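Local coordinates for ABC-type transport system, sugar-family extracellular solute-binding protein (Peptoclostridium difficile 630, PDB 6HNI), which binds tyrosine in the cleft between its two lobes, has adhesive properties, and probably delivers the amino acid to an ABC transporter as a surface lipoprotein, at residues 291-296 with 311-316. The protein carries 1 engineered substitution. Numbering follows the deposited sequence. Where two conformers were deposited one is given.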
ATOM      1  N   ILE A 291      10.189  -0.425 -12.641  1.00 16.39           N
ATOM      2  CA  ILE A 291       9.807   0.937 -13.022  1.00 14.50           C
ATOM      3  C   ILE A 291       8.642   0.866 -14.011  1.00 14.66           C
ATOM      4  O   ILE A 291       8.723   0.192 -15.058  1.00 17.81           O
ATOM      5  CB  ILE A 291      10.974   1.737 -13.646  1.00 14.63           C
ATOM      6  CG1 ILE A 291      12.168   1.816 -12.715  1.00 17.46           C
ATOM      7  CG2 ILE A 291      10.528   3.182 -14.047  1.00 13.80           C
ATOM      8  CD1 ILE A 291      13.429   2.326 -13.363  1.00 20.54           C
ATOM      9  N   ILE A 292       7.538   1.536 -13.650  1.00 13.81           N
ATOM     10  CA  ILE A 292       6.331   1.578 -14.459  1.00 14.02           C
ATOM     11  C   ILE A 292       5.945   3.075 -14.591  1.00 13.40           C
ATOM     12  O   ILE A 292       5.946   3.847 -13.615  1.00 16.05           O
ATOM     13  CB  ILE A 292       5.183   0.728 -13.838  1.00 14.90           C
ATOM     14  CG1 ILE A 292       5.583  -0.771 -13.845  1.00 17.11           C
ATOM     15  CG2 ILE A 292       3.880   0.956 -14.589  1.00 17.30           C
ATOM     16  CD1 ILE A 292       4.589  -1.696 -13.157  1.00 20.99           C
ATOM     17  N   VAL A 293       5.644   3.446 -15.835  1.00 14.81           N
ATOM     18  CA  VAL A 293       5.347   4.811 -16.218  1.00 15.66           C
ATOM     19  C   VAL A 293       4.012   4.816 -16.973  1.00 15.90           C
ATOM     20  O   VAL A 293       3.730   3.938 -17.768  1.00 17.56           O
ATOM     21  CB  VAL A 293       6.459   5.368 -17.112  1.00 17.26           C
ATOM     22  CG1 VAL A 293       6.062   6.711 -17.737  1.00 17.04           C
ATOM     23  CG2 VAL A 293       7.749   5.488 -16.334  1.00 18.27           C
ATOM     24  N   ASN A 294       3.196   5.833 -16.720  1.00 15.97           N
ATOM     25  CA  ASN A 294       1.948   6.009 -17.388  1.00 16.25           C
ATOM     26  C   ASN A 294       2.282   6.807 -18.616  1.00 16.11           C
ATOM     27  O   ASN A 294       2.566   8.020 -18.538  1.00 18.16           O
ATOM     28  CB  ASN A 294       0.908   6.668 -16.465  1.00 15.58           C
ATOM     29  CG  ASN A 294      -0.455   6.847 -17.133  1.00 16.81           C
ATOM     30  OD1 ASN A 294      -0.534   7.270 -18.279  1.00 18.65           O
ATOM     31  ND2 ASN A 294      -1.532   6.510 -16.415  1.00 18.35           N
ATOM     32  N   GLU A 295       2.220   6.174 -19.790  1.00 20.51           N
ATOM     33  CA  GLU A 295       2.599   6.848 -21.042  0.50 21.16           C
ATOM     34  C   GLU A 295       1.648   7.980 -21.432  1.00 20.19           C
ATOM     35  O   GLU A 295       2.028   8.865 -22.178  1.00 24.95           O
ATOM     36  CB  GLU A 295       2.750   5.852 -22.214  0.50 24.51           C
ATOM     37  CG  GLU A 295       1.483   5.164 -22.707  0.50 24.86           C
ATOM     38  CD  GLU A 295       1.721   4.354 -23.992  0.50 29.07           C
ATOM     39  OE1 GLU A 295       1.221   4.744 -25.065  0.50 30.00           O
ATOM     40  OE2 GLU A 295       2.417   3.320 -23.946  0.50 26.26           O
ATOM     41  N   ASP A 296       0.390   7.927 -20.964  1.00 20.75           N
ATOM     42  CA  ASP A 296      -0.595   8.975 -21.282  1.00 22.53           C
ATOM     43  C   ASP A 296      -0.231  10.245 -20.520  1.00 19.57           C
ATOM     44  O   ASP A 296      -0.275  11.353 -21.056  1.00 22.33           O
ATOM     45  CB  ASP A 296      -2.019   8.572 -20.860  1.00 24.72           C
ATOM     46  CG  ASP A 296      -2.572   7.410 -21.658  1.00 29.20           C
ATOM     47  OD1 ASP A 296      -2.355   7.442 -22.886  1.00 38.57           O
ATOM     48  OD2 ASP A 296      -3.221   6.494 -21.066  1.00 36.64           O
ATOM     49  N   ILE A 311      12.119   0.218 -18.314  1.00 30.00           N
ATOM     50  CA  ILE A 311      10.794   0.846 -18.103  1.00 28.04           C
ATOM     51  C   ILE A 311       9.671   0.123 -18.847  1.00 22.59           C
ATOM     52  O   ILE A 311       9.813  -0.165 -20.032  1.00 28.39           O
ATOM     53  CB  ILE A 311      10.809   2.325 -18.540  1.00 32.36           C
ATOM     54  CG1 ILE A 311      11.745   3.082 -17.601  1.00 28.17           C
ATOM     55  CG2 ILE A 311       9.419   2.934 -18.328  1.00 30.15           C
ATOM     56  CD1 ILE A 311      12.104   4.478 -18.122  1.00 31.96           C
ATOM     57  N   SER A 312       8.565  -0.162 -18.150  1.00 20.91           N
ATOM     58  CA  SER A 312       7.316  -0.654 -18.751  0.50 22.88           C
ATOM     59  C   SER A 312       6.274   0.464 -18.714  1.00 20.18           C
ATOM     60  O   SER A 312       6.302   1.289 -17.781  1.00 23.76           O
ATOM     61  CB  SER A 312       6.788  -1.868 -17.976  0.50 21.63           C
ATOM     62  OG  SER A 312       7.653  -2.990 -18.092  0.50 25.73           O
ATOM     63  N   TYR A 313       5.387   0.480 -19.707  1.00 24.93           N
ATOM     64  CA  TYR A 313       4.377   1.538 -19.786  1.00 19.63           C
ATOM     65  C   TYR A 313       2.978   0.981 -19.606  1.00 20.98           C
ATOM     66  O   TYR A 313       2.668  -0.153 -20.033  1.00 26.81           O
ATOM     67  CB  TYR A 313       4.486   2.271 -21.127  1.00 22.59           C
ATOM     68  CG  TYR A 313       5.797   3.026 -21.225  1.00 20.09           C
ATOM     69  CD1 TYR A 313       5.950   4.260 -20.596  1.00 25.48           C
ATOM     70  CD2 TYR A 313       6.893   2.482 -21.864  1.00 15.96           C
ATOM     71  CE1 TYR A 313       7.159   4.952 -20.648  1.00 26.25           C
ATOM     72  CE2 TYR A 313       8.098   3.146 -21.932  1.00 23.34           C
ATOM     73  CZ  TYR A 313       8.231   4.383 -21.314  1.00 30.03           C
ATOM     74  OH  TYR A 313       9.418   5.051 -21.352  1.00 34.42           O
ATOM     75  N   VAL A 314       2.176   1.799 -18.937  1.00 20.82           N
ATOM     76  CA  VAL A 314       0.755   1.558 -18.711  1.00 16.29           C
ATOM     77  C   VAL A 314      -0.033   2.746 -19.287  1.00 20.12           C
ATOM     78  O   VAL A 314       0.501   3.860 -19.444  1.00 22.19           O
ATOM     79  CB  VAL A 314       0.378   1.292 -17.247  1.00 17.83           C
ATOM     80  CG1 VAL A 314       1.015  -0.020 -16.706  1.00 16.82           C
ATOM     81  CG2 VAL A 314       0.707   2.465 -16.338  1.00 18.06           C
ATOM     82  N   LYS A 315      -1.321   2.509 -19.519  1.00 23.47           N
ATOM     83  CA  LYS A 315      -2.251   3.557 -19.972  1.00 25.12           C
ATOM     84  C   LYS A 315      -3.305   3.668 -18.927  1.00 27.05           C
ATOM     85  O   LYS A 315      -3.537   2.719 -18.195  1.00 35.27           O
ATOM     86  CB  LYS A 315      -2.835   3.197 -21.319  1.00 31.21           C
ATOM     87  CG  LYS A 315      -1.759   3.181 -22.390  1.00 35.81           C
ATOM     88  CD  LYS A 315      -2.337   2.780 -23.723  1.00 43.72           C
ATOM     89  CE  LYS A 315      -1.443   3.239 -24.858  1.00 49.80           C
ATOM     90  NZ  LYS A 315      -2.037   2.934 -26.187  1.00 55.83           N
ATOM     91  N   THR A 316      -3.931   4.827 -18.825  1.00 29.02           N
ATOM     92  CA  THR A 316      -4.831   5.106 -17.698  1.00 32.19           C
ATOM     93  C   THR A 316      -6.017   4.141 -17.577  1.00 38.34           C
ATOM     94  O   THR A 316      -6.735   3.912 -18.556  1.00 43.38           O
ATOM     95  CB  THR A 316      -5.297   6.564 -17.724  1.00 31.88           C
ATOM     96  OG1 THR A 316      -4.143   7.387 -17.573  1.00 31.16           O
ATOM     97  CG2 THR A 316      -6.282   6.867 -16.556  1.00 37.13           C
TER
HETATM   98  O   HOH W   1       8.898  -2.480 -15.532  1.00 24.78           O
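The side-chain amide nitrogen of Asn294 is gripped by two acceptors: ND2 donates to Thr316 OG1 at 3.0 Å, with the hydroxyl oxygen close to the amide plane, and to the backbone oxygen of Val246. CG lies anti to the backbone N (chi1 -179°), so the amide reaches along the strand direction and OD1 turns over the start of helix 295-300. There it acts as N-cap, accepting a weak, bent bond from Asp296 N and a further one from Ile297 N. Both polar ends of this buried side chain are thus satisfied.

The strands run parallel. Within 291-294, Val293 bonds to the partner strand through both its N and its O: its N donates to Ser312 O, nearly along the C=O axis, and its O accepts from Val314 N at 2.9 Å. Ser312 N meets Ile291 O almost straight (177° at the hydrogen), and a water donates to the same oxygen while bonding Ser312 OG. The pattern runs on into the first helical turn, where Glu295 N donates to Val314 O. One residue later, Asp296 OD2 uses its anti lone pair to take Thr316 N at 2.9 Å.

On one face of the sheet Val293 CG1 lies at the edge of the Tyr313 ring, 3.6 Å from CE1, while Ile311 CG2 sits over a ring face near its rim and touches Val293 CG2. On the other face the Ile292 and Val314 side chains cross roughly at right angles, CG2 of Ile292 meeting CG1 of Val314 at 3.7 Å.

Strands 290-294 and 311-314 and helix 295-300 form a beta-alpha-beta unit; antiparallel strand 252-255 flanks 290-294 across from 311-314, and helix 243-247 packs against Ile292 and Val314.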